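Local coordinates for protein histone-lysine N-methyltransferase, H3 lysine-9 specific SUVH4 (Arabidopsis thaliana, PDB 4QEO) that methylates the tail of histone H3, laying down a mark of transcriptional repression, and binds methylated DNA, coupling DNA methylation to histone methylation, at residues K23-L26 against L27-A31; M93-E96 against K97-N101. All blocks are in the same frame, centred on the assembly; numbering follows the deposited sequence.

How the contacts relate
Contacts 1 and 2 follow each other along the chain and lie well apart in space, with centres about 37 Å apart and nearest atoms about 22 Å apart. Contact 1 is the C-terminal two turns or so of helix 10-30, packed on the pre-SET region; the side chain of Gln30 is about 13 Å from a bound zinc ion. Contact 2 is a surface turn of the SRA (YDG) domain, between strands 88-91 and 106-112. Both come near the bound DNA, the nearest atoms being about 5 Å away for contact 1 and about 4 Å for contact 2. Neither supplies a ligand to the zinc ions.

Contact 1. Residues K23-L26 against L27-A31; sequences KQYL and LCVQA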
ATOM      1  N   LYS A  23      -0.805  -2.658 -10.445  1.00 37.07           N
ATOM      2  CA  LYS A  23      -0.758  -3.825 -11.313  1.00 40.75           C
ATOM      3  C   LYS A  23      -0.058  -3.481 -12.625  1.00 42.21           C
ATOM      4  O   LYS A  23       0.869  -4.193 -13.057  1.00 38.86           O
ATOM      5  CB  LYS A  23      -2.162  -4.377 -11.559  1.00 40.67           C
ATOM      6  CG  LYS A  23      -2.221  -5.605 -12.488  1.00 40.90           C
ATOM      7  CD  LYS A  23      -3.680  -5.962 -12.744  1.00 47.12           C
ATOM      8  CE  LYS A  23      -3.933  -6.387 -14.174  1.00 56.13           C
ATOM      9  NZ  LYS A  23      -3.888  -7.858 -14.293  1.00 57.14           N
ATOM     10  N   GLN A  24      -0.478  -2.384 -13.254  1.00 35.53           N
ATOM     11  CA  GLN A  24       0.166  -1.982 -14.506  1.00 33.22           C
ATOM     12  C   GLN A  24       1.662  -1.688 -14.339  1.00 31.85           C
ATOM     13  O   GLN A  24       2.488  -2.079 -15.163  1.00 33.50           O
ATOM     14  CB  GLN A  24      -0.554  -0.775 -15.115  1.00 35.79           C
ATOM     15  CG  GLN A  24      -1.987  -1.059 -15.507  1.00 41.38           C
ATOM     16  CD  GLN A  24      -2.087  -1.964 -16.728  1.00 52.90           C
ATOM     17  OE1 GLN A  24      -1.080  -2.334 -17.334  1.00 51.13           O
ATOM     18  NE2 GLN A  24      -3.309  -2.309 -17.102  1.00 62.55           N
ATOM     19  N   TYR A  25       1.998  -0.982 -13.269  1.00 32.69           N
ATOM     20  CA  TYR A  25       3.380  -0.688 -12.940  1.00 31.89           C
ATOM     21  C   TYR A  25       4.219  -1.953 -12.834  1.00 35.48           C
ATOM     22  O   TYR A  25       5.270  -2.048 -13.451  1.00 34.24           O
ATOM     23  CB  TYR A  25       3.435   0.065 -11.618  1.00 28.57           C
ATOM     24  CG  TYR A  25       4.801   0.199 -10.994  1.00 28.66           C
ATOM     25  CD1 TYR A  25       5.809   0.910 -11.620  1.00 32.44           C
ATOM     26  CD2 TYR A  25       5.059  -0.336  -9.732  1.00 32.58           C
ATOM     27  CE1 TYR A  25       7.055   1.072 -11.024  1.00 36.12           C
ATOM     28  CE2 TYR A  25       6.300  -0.182  -9.125  1.00 35.74           C
ATOM     29  CZ  TYR A  25       7.295   0.509  -9.777  1.00 39.11           C
ATOM     30  OH  TYR A  25       8.525   0.652  -9.169  1.00 34.91           O
ATOM     31  N   LEU A  26       3.770  -2.914 -12.033  1.00 31.27           N
ATOM     32  CA  LEU A  26       4.565  -4.123 -11.856  1.00 31.87           C
ATOM     33  C   LEU A  26       4.675  -4.917 -13.164  1.00 35.95           C
ATOM     34  O   LEU A  26       5.716  -5.521 -13.439  1.00 36.84           O
ATOM     35  CB  LEU A  26       4.026  -4.979 -10.711  1.00 34.07           C
ATOM     36  CG  LEU A  26       4.118  -4.310  -9.338  1.00 35.91           C
ATOM     37  CD1 LEU A  26       3.412  -5.154  -8.271  1.00 36.60           C
ATOM     38  CD2 LEU A  26       5.565  -4.060  -8.954  1.00 36.65           C
ATOM     39  N   LEU A  27       3.616  -4.903 -13.972  1.00 35.40           N
ATOM     40  CA  LEU A  27       3.702  -5.522 -15.288  1.00 39.71           C
ATOM     41  C   LEU A  27       4.754  -4.852 -16.163  1.00 39.07           C
ATOM     42  O   LEU A  27       5.454  -5.536 -16.910  1.00 38.62           O
ATOM     43  CB  LEU A  27       2.359  -5.517 -16.007  1.00 41.16           C
ATOM     44  CG  LEU A  27       1.278  -6.482 -15.539  1.00 42.84           C
ATOM     45  CD1 LEU A  27      -0.061  -6.057 -16.126  1.00 45.23           C
ATOM     46  CD2 LEU A  27       1.605  -7.935 -15.938  1.00 45.32           C
ATOM     47  N   CYS A  28       4.856  -3.520 -16.097  1.00 38.53           N
ATOM     48  CA  CYS A  28       5.876  -2.807 -16.873  1.00 38.38           C
ATOM     49  C   CYS A  28       7.285  -3.058 -16.336  1.00 36.94           C
ATOM     50  O   CYS A  28       8.239  -3.159 -17.110  1.00 39.54           O
ATOM     51  CB  CYS A  28       5.583  -1.292 -16.929  1.00 35.07           C
ATOM     52  SG  CYS A  28       4.065  -0.929 -17.813  1.00 44.47           S
ATOM     53  N   VAL A  29       7.417  -3.149 -15.013  1.00 36.43           N
ATOM     54  CA  VAL A  29       8.686  -3.544 -14.403  1.00 39.35           C
ATOM     55  C   VAL A  29       9.121  -4.936 -14.923  1.00 44.29           C
ATOM     56  O   VAL A  29      10.274  -5.136 -15.331  1.00 41.22           O
ATOM     57  CB  VAL A  29       8.605  -3.547 -12.859  1.00 38.52           C
ATOM     58  CG1 VAL A  29       9.850  -4.203 -12.248  1.00 41.77           C
ATOM     59  CG2 VAL A  29       8.422  -2.119 -12.313  1.00 31.73           C
ATOM     60  N   GLN A  30       8.185  -5.881 -14.923  1.00 47.80           N
ATOM     61  CA  GLN A  30       8.457  -7.229 -15.420  1.00 51.38           C
ATOM     62  C   GLN A  30       8.861  -7.209 -16.891  1.00 53.45           C
ATOM     63  O   GLN A  30       9.774  -7.927 -17.310  1.00 48.51           O
ATOM     64  CB  GLN A  30       7.243  -8.145 -15.226  1.00 51.54           C
ATOM     65  CG  GLN A  30       7.427  -9.541 -15.831  1.00 55.02           C
ATOM     66  CD  GLN A  30       6.424 -10.558 -15.308  1.00 56.88           C
ATOM     67  OE1 GLN A  30       6.774 -11.434 -14.512  1.00 57.87           O
ATOM     68  NE2 GLN A  30       5.178 -10.459 -15.765  1.00 55.98           N
ATOM     69  N   ALA A  31       8.182  -6.373 -17.670  1.00 49.38           N
ATOM     70  CA  ALA A  31       8.486  -6.247 -19.093  1.00 45.88           C
ATOM     71  C   ALA A  31       9.767  -5.457 -19.302  1.00 43.26           C
ATOM     72  O   ALA A  31      10.207  -5.276 -20.433  1.00 48.42           O
ATOM     73  CB  ALA A  31       7.329  -5.602 -19.838  1.00 49.62           C
TER
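Tyr25 and Val29, one turn apart on helix 10-30, make the tight part of this contact. The valine lays its CG2 methyl over one face of the tyrosine ring, shifted toward the rim, in a CH-pi contact with CG2 3.9 Å from the Tyr25 ring centroid. Its closest ring atom is Tyr25 CE1, 3.7 Å from Val29 CG2. Tyr25 swings CG anti to the backbone N (chi1 168°), which carries the ring along the helix toward the C-terminal end, where Val29 waits. Branched at CB, the valine can give CG2 to the ring while it also meets Val317 and Pro36.

Beneath the side chains, four successive i to i+4 hydrogen bonds hold the backbone; Leu27 N to Lys23 O measures 3.0 Å, and Val29 N to Tyr25 O, 2.9 Å, is nearly straight at 164°. Leu26 suits the buried side, where it packs on Leu319 and Val317, and the small Cys28 fits against Pro36 and Lys39 of helix 36-46.

The other flank is looser, its side chains meeting at longer range. Leu27 CD1 comes no nearer to Lys23 CG than 4.3 Å and lies 4.0 Å from Gln24 OE1, with the Gln24 and Leu27 side chains at a slant to each other. Leu27 finds further apolar company in Ile325, and the long lysine reaches out to Glu326, the charge partner of its NZ.

Replacing Tyr25 by an alanine would probably leave Val29 CG2 without the ring face it covers and open a gap beside Leu319 and Arg323. The chemistry thus divides the contact: a CH-pi contact supports one face of the ring, four carbonyls are paired with N-H groups along the helix, and the lysine charge is met by Glu326, beyond the two segments.

Contact 2. Residues M93-E96 against K97-N101; sequences MEYE and KEYSN
Tyr95 and Tyr99 meet across a surface loop of the SRA (YDG) domain, between strands 88-91 and 106-112, where Met93 packs on a phosphate of the bound DNA. Glu96 and Tyr95 bury the most surface against 97-101; of the later residues, Lys97 buries most against 93-96. The Tyr95 carbonyl accepts the N-H of Tyr99, with Tyr99 N 3.1 Å from Tyr95 O and an N-H...O angle of 147°, an i to i+4 bond that closes an alpha-turn. The same oxygen lies in the plane of the Tyr99 ring at its edge, 3.6 Å from Tyr99 CD2.

The two tyrosines run side by side in the same direction, each with CG beside its backbone N (chi1 -75° in Tyr95, -63° in Tyr99). They do not stack: Tyr99 CE2 reaches the edge of the Tyr95 ring, 4.1 Å from Tyr95 CD2. A large ring suits Tyr95, which is buried on Leu104 and Arg54 while its hydroxyl reaches the backbone N of Lys55.

Glu96 contributes mainly through its backbone and the root of its side chain. Its carbonyl receives a CA-H...O contact, Ser100 CA 3.4 Å from Glu96 O, and its CG lies 3.2 Å from Lys97 N before the chain runs on extended. Glu96 and Lys97 lead their charged ends into exposed surroundings, as suits long polar chains.

A water ties the turn together, donating a hydrogen bond to Glu94 O (2.7 Å) and accepting one from Glu98 N (3.0 Å), with a weak third bond to Glu98 OE1. Glu94 and Glu98 each form a salt bridge with Arg54, whose positive charge probably offsets the mutual repulsion of the two carboxylates. One direct backbone bond between 93-96 and 97-101, a bridging water and a shared arginine therefore hold the turn, with the tyrosine edges supplying its apolar side.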
ATOM      1  N   MET A  93      -6.976  27.107 -20.719  1.00 34.87           N
ATOM      2  CA  MET A  93      -8.089  27.853 -21.323  1.00 39.51           C
ATOM      3  C   MET A  93      -9.230  26.950 -21.807  1.00 37.94           C
ATOM      4  O   MET A  93     -10.317  27.436 -22.086  1.00 40.29           O
ATOM      5  CB  MET A  93      -7.614  28.732 -22.494  1.00 43.72           C
ATOM      6  CG  MET A  93      -6.473  29.674 -22.170  1.00 46.65           C
ATOM      7  SD  MET A  93      -6.822  30.745 -20.760  1.00 43.15           S
ATOM      8  CE  MET A  93      -8.220  31.705 -21.357  1.00 38.58           C
ATOM      9  N   GLU A  94      -8.993  25.647 -21.907  1.00 41.72           N
ATOM     10  CA  GLU A  94     -10.055  24.724 -22.311  1.00 44.80           C
ATOM     11  C   GLU A  94     -11.217  24.742 -21.306  1.00 44.09           C
ATOM     12  O   GLU A  94     -12.364  24.420 -21.634  1.00 46.40           O
ATOM     13  CB  GLU A  94      -9.500  23.307 -22.454  1.00 54.08           C
ATOM     14  CG  GLU A  94     -10.496  22.299 -22.997  1.00 65.75           C
ATOM     15  CD  GLU A  94     -10.408  20.962 -22.294  1.00 73.81           C
ATOM     16  OE1 GLU A  94      -9.371  20.278 -22.430  1.00 76.25           O
ATOM     17  OE2 GLU A  94     -11.377  20.603 -21.592  1.00 75.67           O
ATOM     18  N   TYR A  95     -10.911  25.143 -20.078  1.00 36.66           N
ATOM     19  CA  TYR A  95     -11.890  25.146 -19.002  1.00 37.73           C
ATOM     20  C   TYR A  95     -12.629  26.465 -18.905  1.00 38.17           C
ATOM     21  O   TYR A  95     -13.457  26.676 -18.018  1.00 43.56           O
ATOM     22  CB  TYR A  95     -11.188  24.865 -17.683  1.00 34.81           C
ATOM     23  CG  TYR A  95     -10.787  23.425 -17.506  1.00 35.58           C
ATOM     24  CD1 TYR A  95      -9.600  22.934 -18.043  1.00 31.21           C
ATOM     25  CD2 TYR A  95     -11.600  22.553 -16.800  1.00 37.23           C
ATOM     26  CE1 TYR A  95      -9.243  21.597 -17.865  1.00 33.89           C
ATOM     27  CE2 TYR A  95     -11.256  21.251 -16.623  1.00 32.79           C
ATOM     28  CZ  TYR A  95     -10.078  20.770 -17.147  1.00 31.61           C
ATOM     29  OH  TYR A  95      -9.755  19.445 -16.961  1.00 39.00           O
ATOM     30  N   GLU A  96     -12.325  27.353 -19.834  1.00 35.32           N
ATOM     31  CA  GLU A  96     -12.786  28.733 -19.753  1.00 37.42           C
ATOM     32  C   GLU A  96     -14.304  28.864 -19.702  1.00 42.01           C
ATOM     33  O   GLU A  96     -14.849  29.612 -18.881  1.00 39.83           O
ATOM     34  CB  GLU A  96     -12.169  29.519 -20.907  1.00 40.36           C
ATOM     35  CG  GLU A  96     -13.076  30.400 -21.701  1.00 54.47           C
ATOM     36  CD  GLU A  96     -12.299  31.092 -22.803  1.00 62.29           C
ATOM     37  OE1 GLU A  96     -11.831  30.381 -23.721  1.00 65.89           O
ATOM     38  OE2 GLU A  96     -12.130  32.330 -22.730  1.00 61.95           O
ATOM     39  N   LYS A  97     -14.983  28.098 -20.549  1.00 46.65           N
ATOM     40  CA  LYS A  97     -16.433  28.156 -20.650  1.00 50.84           C
ATOM     41  C   LYS A  97     -17.105  27.553 -19.424  1.00 49.32           C
ATOM     42  O   LYS A  97     -18.143  28.030 -18.977  1.00 50.32           O
ATOM     43  CB  LYS A  97     -16.898  27.438 -21.921  1.00 60.16           C
ATOM     44  CG  LYS A  97     -16.866  28.300 -23.176  1.00 64.36           C
ATOM     45  CD  LYS A  97     -17.969  29.347 -23.135  1.00 70.46           C
ATOM     46  CE  LYS A  97     -18.293  29.884 -24.526  1.00 75.13           C
ATOM     47  NZ  LYS A  97     -19.550  30.692 -24.541  1.00 74.52           N
ATOM     48  N   GLU A  98     -16.500  26.503 -18.877  1.00 46.59           N
ATOM     49  CA  GLU A  98     -17.004  25.862 -17.673  1.00 44.43           C
ATOM     50  C   GLU A  98     -16.911  26.741 -16.427  1.00 43.47           C
ATOM     51  O   GLU A  98     -17.758  26.657 -15.537  1.00 49.47           O
ATOM     52  CB  GLU A  98     -16.239  24.565 -17.416  1.00 44.50           C
ATOM     53  CG  GLU A  98     -16.861  23.346 -18.014  1.00 49.33           C
ATOM     54  CD  GLU A  98     -15.909  22.159 -17.969  1.00 57.82           C
ATOM     55  OE1 GLU A  98     -14.957  22.132 -18.778  1.00 60.35           O
ATOM     56  OE2 GLU A  98     -16.101  21.263 -17.123  1.00 56.31           O
ATOM     57  N   TYR A  99     -15.869  27.558 -16.348  1.00 41.62           N
ATOM     58  CA  TYR A  99     -15.664  28.422 -15.190  1.00 42.39           C
ATOM     59  C   TYR A  99     -15.689  29.872 -15.645  1.00 39.16           C
ATOM     60  O   TYR A  99     -14.727  30.613 -15.445  1.00 43.40           O
ATOM     61  CB  TYR A  99     -14.350  28.058 -14.470  1.00 44.47           C
ATOM     62  CG  TYR A  99     -14.381  26.654 -13.907  1.00 45.42           C
ATOM     63  CD1 TYR A  99     -14.672  26.423 -12.568  1.00 49.11           C
ATOM     64  CD2 TYR A  99     -14.170  25.553 -14.724  1.00 46.04           C
ATOM     65  CE1 TYR A  99     -14.736  25.128 -12.054  1.00 47.67           C
ATOM     66  CE2 TYR A  99     -14.236  24.253 -14.220  1.00 49.84           C
ATOM     67  CZ  TYR A  99     -14.522  24.047 -12.886  1.00 48.62           C
ATOM     68  OH  TYR A  99     -14.585  22.758 -12.387  1.00 47.91           O
ATOM     69  N   SER A 100     -16.802  30.268 -16.264  1.00 39.11           N
ATOM     70  CA  SER A 100     -16.882  31.555 -16.970  1.00 42.56           C
ATOM     71  C   SER A 100     -16.826  32.769 -16.045  1.00 47.51           C
ATOM     72  O   SER A 100     -16.596  33.887 -16.490  1.00 49.54           O
ATOM     73  CB  SER A 100     -18.119  31.624 -17.887  1.00 42.93           C
ATOM     74  OG  SER A 100     -19.318  31.300 -17.194  1.00 46.50           O
ATOM     75  N   ASN A 101     -17.026  32.547 -14.751  1.00 54.06           N
ATOM     76  CA  ASN A 101     -16.981  33.655 -13.814  1.00 54.95           C
ATOM     77  C   ASN A 101     -15.563  33.878 -13.297  1.00 46.09           C
ATOM     78  O   ASN A 101     -15.255  34.898 -12.693  1.00 50.61           O
ATOM     79  CB  ASN A 101     -18.018  33.489 -12.689  1.00 61.00           C
ATOM     80  CG  ASN A 101     -18.175  32.047 -12.222  1.00 61.35           C
ATOM     81  OD1 ASN A 101     -17.838  31.102 -12.937  1.00 61.44           O
ATOM     82  ND2 ASN A 101     -18.708  31.875 -11.015  1.00 60.27           N
TER
HETATM   83  O   HOH W   1     -14.844  24.858 -20.700  1.00 58.69           O